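Local coordinates for mitochondrial dynamics protein MID49 (Mus musculus, PDB 4WOY) that promotes recruitment of the dynamin-related fission GTPase DNM1L to the mitochondrial outer membrane, regulates its GTPase activity and is required for mitochondrial fission, at residues A[226-231]-A[265-270]. The protein carries 1 engineered substitution. Residues are numbered along the deposited sequence; the frame is centred on the assembly and turned at random.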
ATOM      1  N   GLY A 226     -12.261  12.241 -15.385  1.00 52.67           N
ATOM      2  CA  GLY A 226     -12.983  11.072 -14.933  1.00 46.39           C
ATOM      3  C   GLY A 226     -13.049  10.912 -13.430  1.00 44.55           C
ATOM      4  O   GLY A 226     -12.343  11.596 -12.688  1.00 44.44           O
ATOM      5  N   THR A 227     -13.891   9.979 -12.993  1.00 53.91           N
ATOM      6  CA  THR A 227     -14.129   9.723 -11.580  1.00 54.57           C
ATOM      7  C   THR A 227     -13.638   8.352 -11.130  1.00 51.14           C
ATOM      8  O   THR A 227     -14.137   7.793 -10.142  1.00 46.57           O
ATOM      9  CB  THR A 227     -15.616   9.816 -11.266  1.00 59.01           C
ATOM     10  OG1 THR A 227     -16.328   9.003 -12.206  1.00 62.79           O
ATOM     11  CG2 THR A 227     -16.106  11.252 -11.391  1.00 59.10           C
ATOM     12  N   ARG A 228     -12.676   7.792 -11.852  1.00 38.85           N
ATOM     13  CA  ARG A 228     -12.174   6.474 -11.486  1.00 44.00           C
ATOM     14  C   ARG A 228     -11.611   6.473 -10.063  1.00 45.44           C
ATOM     15  O   ARG A 228     -12.026   5.657  -9.241  1.00 49.90           O
ATOM     16  CB  ARG A 228     -11.094   6.011 -12.473  1.00 38.15           C
ATOM     17  CG  ARG A 228     -11.593   5.838 -13.893  1.00 41.96           C
ATOM     18  CD  ARG A 228     -10.426   5.875 -14.878  1.00 44.21           C
ATOM     19  NE  ARG A 228     -10.867   5.884 -16.274  1.00 47.97           N
ATOM     20  CZ  ARG A 228     -11.119   6.990 -16.969  1.00 52.30           C
ATOM     21  NH1 ARG A 228     -11.000   8.185 -16.391  1.00 46.69           N
ATOM     22  NH2 ARG A 228     -11.494   6.899 -18.239  1.00 49.70           N
ATOM     23  N   ARG A 229     -10.696   7.399  -9.772  1.00 36.06           N
ATOM     24  CA  ARG A 229     -10.048   7.461  -8.459  1.00 45.36           C
ATOM     25  C   ARG A 229     -11.055   7.784  -7.377  1.00 41.78           C
ATOM     26  O   ARG A 229     -10.948   7.326  -6.238  1.00 34.13           O
ATOM     27  CB  ARG A 229      -8.929   8.504  -8.425  1.00 42.55           C
ATOM     28  CG  ARG A 229      -7.639   8.111  -9.110  1.00 43.78           C
ATOM     29  CD  ARG A 229      -6.768   9.337  -9.272  1.00 50.86           C
ATOM     30  NE  ARG A 229      -7.545  10.416  -9.894  1.00 65.37           N
ATOM     31  CZ  ARG A 229      -7.246  11.713  -9.831  1.00 65.29           C
ATOM     32  NH1 ARG A 229      -6.177  12.137  -9.165  1.00 70.80           N
ATOM     33  NH2 ARG A 229      -8.027  12.589 -10.436  1.00 52.66           N
ATOM     34  N   ARG A 230     -12.039   8.587  -7.737  1.00 41.15           N
ATOM     35  CA  ARG A 230     -13.122   8.888  -6.827  1.00 40.34           C
ATOM     36  C   ARG A 230     -13.913   7.601  -6.501  1.00 39.58           C
ATOM     37  O   ARG A 230     -14.300   7.371  -5.348  1.00 44.68           O
ATOM     38  CB  ARG A 230     -14.000   9.975  -7.448  1.00 45.63           C
ATOM     39  CG  ARG A 230     -15.223  10.315  -6.674  1.00 44.64           C
ATOM     40  CD  ARG A 230     -15.611  11.767  -6.910  1.00 46.39           C
ATOM     41  NE  ARG A 230     -17.022  11.953  -6.614  1.00 52.57           N
ATOM     42  CZ  ARG A 230     -17.796  12.819  -7.239  1.00 52.44           C
ATOM     43  NH1 ARG A 230     -17.284  13.593  -8.190  1.00 53.72           N
ATOM     44  NH2 ARG A 230     -19.078  12.905  -6.908  1.00 49.18           N
ATOM     45  N   LEU A 231     -14.129   6.760  -7.514  1.00 42.22           N
ATOM     46  CA  LEU A 231     -14.822   5.486  -7.333  1.00 43.95           C
ATOM     47  C   LEU A 231     -14.023   4.518  -6.459  1.00 37.79           C
ATOM     48  O   LEU A 231     -14.591   3.757  -5.674  1.00 41.95           O
ATOM     49  CB  LEU A 231     -15.134   4.831  -8.690  1.00 45.68           C
ATOM     50  CG  LEU A 231     -15.723   3.414  -8.563  1.00 42.71           C
ATOM     51  CD1 LEU A 231     -17.084   3.456  -7.902  1.00 38.12           C
ATOM     52  CD2 LEU A 231     -15.812   2.684  -9.901  1.00 45.08           C
ATOM     53  N   VAL A 265     -15.547   4.348 -21.666  1.00146.37           N
ATOM     54  CA  VAL A 265     -16.929   4.259 -21.240  1.00122.15           C
ATOM     55  C   VAL A 265     -17.121   5.436 -20.272  1.00 94.53           C
ATOM     56  O   VAL A 265     -16.143   6.091 -19.917  1.00 92.43           O
ATOM     57  CB  VAL A 265     -17.202   2.838 -20.645  1.00 77.32           C
ATOM     58  CG1 VAL A 265     -18.366   2.786 -19.666  1.00 70.11           C
ATOM     59  CG2 VAL A 265     -17.415   1.850 -21.782  1.00 77.46           C
ATOM     60  N   ALA A 266     -18.357   5.762 -19.908  1.00 70.57           N
ATOM     61  CA  ALA A 266     -18.637   6.995 -19.164  1.00 55.13           C
ATOM     62  C   ALA A 266     -18.061   6.995 -17.743  1.00 56.24           C
ATOM     63  O   ALA A 266     -18.398   6.146 -16.914  1.00 54.81           O
ATOM     64  CB  ALA A 266     -20.130   7.255 -19.125  1.00 56.84           C
ATOM     65  N   TRP A 267     -17.193   7.964 -17.476  1.00 60.22           N
ATOM     66  CA  TRP A 267     -16.537   8.128 -16.178  1.00 53.50           C
ATOM     67  C   TRP A 267     -16.807   9.515 -15.579  1.00 55.87           C
ATOM     68  O   TRP A 267     -16.015  10.035 -14.793  1.00 61.48           O
ATOM     69  CB  TRP A 267     -15.035   7.843 -16.299  1.00 46.18           C
ATOM     70  CG  TRP A 267     -14.743   6.369 -16.282  1.00 51.12           C
ATOM     71  CD1 TRP A 267     -14.359   5.577 -17.335  1.00 51.01           C
ATOM     72  CD2 TRP A 267     -14.766   5.513 -15.126  1.00 51.71           C
ATOM     73  NE1 TRP A 267     -14.175   4.279 -16.903  1.00 53.65           N
ATOM     74  CE2 TRP A 267     -14.416   4.216 -15.555  1.00 50.19           C
ATOM     75  CE3 TRP A 267     -15.058   5.723 -13.769  1.00 52.55           C
ATOM     76  CZ2 TRP A 267     -14.350   3.140 -14.683  1.00 45.35           C
ATOM     77  CZ3 TRP A 267     -14.996   4.661 -12.904  1.00 47.66           C
ATOM     78  CH2 TRP A 267     -14.644   3.378 -13.362  1.00 49.08           C
ATOM     79  N   THR A 268     -17.950  10.083 -15.948  1.00 49.39           N
ATOM     80  CA  THR A 268     -18.431  11.316 -15.352  1.00 54.73           C
ATOM     81  C   THR A 268     -19.031  11.030 -13.993  1.00 50.92           C
ATOM     82  O   THR A 268     -19.317   9.876 -13.657  1.00 56.40           O
ATOM     83  CB  THR A 268     -19.533  11.977 -16.199  1.00 63.31           C
ATOM     84  OG1 THR A 268     -20.630  11.064 -16.294  1.00 60.64           O
ATOM     85  CG2 THR A 268     -19.050  12.350 -17.610  1.00 56.63           C
ATOM     86  N   GLU A 269     -19.247  12.085 -13.217  1.00 48.72           N
ATOM     87  CA  GLU A 269     -19.946  11.961 -11.946  1.00 52.27           C
ATOM     88  C   GLU A 269     -21.365  11.442 -12.194  1.00 57.05           C
ATOM     89  O   GLU A 269     -21.927  10.682 -11.405  1.00 54.23           O
ATOM     90  CB  GLU A 269     -19.966  13.308 -11.221  1.00 52.30           C
ATOM     91  CG  GLU A 269     -20.544  13.239  -9.821  1.00 47.42           C
ATOM     92  CD  GLU A 269     -20.753  14.590  -9.205  1.00 49.72           C
ATOM     93  OE1 GLU A 269     -19.857  15.037  -8.450  1.00 56.71           O
ATOM     94  OE2 GLU A 269     -21.797  15.214  -9.487  1.00 55.50           O
ATOM     95  N   GLU A 270     -21.918  11.838 -13.329  1.00 51.56           N
ATOM     96  CA  GLU A 270     -23.264  11.457 -13.700  1.00 60.41           C
ATOM     97  C   GLU A 270     -23.398   9.936 -13.773  1.00 59.72           C
ATOM     98  O   GLU A 270     -24.442   9.374 -13.410  1.00 54.15           O
ATOM     99  CB  GLU A 270     -23.622  12.107 -15.035  1.00 57.64           C
ATOM    100  CG  GLU A 270     -24.999  11.773 -15.550  1.00 67.23           C
ATOM    101  CD  GLU A 270     -25.323  12.495 -16.838  1.00 76.24           C
ATOM    102  OE1 GLU A 270     -26.352  12.155 -17.450  1.00 84.39           O
ATOM    103  OE2 GLU A 270     -24.557  13.401 -17.241  1.00 76.81           O
TER
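Arg228 lies across one face of the Trp267 indole in a cation-pi stack that joins the start of helix 228-241 to the loop between helices 250-261 and 272-288, in the helical part of this nucleotidyltransferase-like cytoplasmic domain. The geometry supports two layers of contact. Arg228 CG sits 3.4 Å from the centroid of the six-membered ring of Trp267, almost on its normal, a CH-pi contact. Further out, the guanidinium lies over the five-membered ring, tilted by 29°. Arg228 CZ is 3.9 Å from the centroid of that ring. Arg228 CG stands beside the backbone N and anti to the carbonyl carbon (chi1 -63°), which places this methylene over the indole. At the ring's edge Leu231 CD2 reaches Trp267 CZ3 at 3.7 Å, an apolar contact in the plane of the indole.

The backbone of the tryptophan is held too. Trp267 O accepts the hydroxyl of Thr227, OG1 lying 2.8 Å away and well above the carbonyl plane, and a weak bond from Thr227 N. Thr227 occupies the N-cap position, yet its side chain makes no capping bond; its hydroxyl is engaged with Trp267 O instead.

Outside the two segments, Asp221 and Asp224 form salt bridges with Arg228 NH1 and Arg228 NE donates to Gly261 O, holding the guanidinium over the ring; the two carboxylates probably offset its charge. Farther along the helix, Arg230, also salt-bridged to Glu10 through NE, grips Glu269 end-on. Arg230 NH2 lies 2.7 Å from Glu269 OE1 and Arg230 NH1 3.0 Å from the same oxygen. Glu269 OE1 lies in the guanidinium plane, while its carboxylate is turned 82° from it.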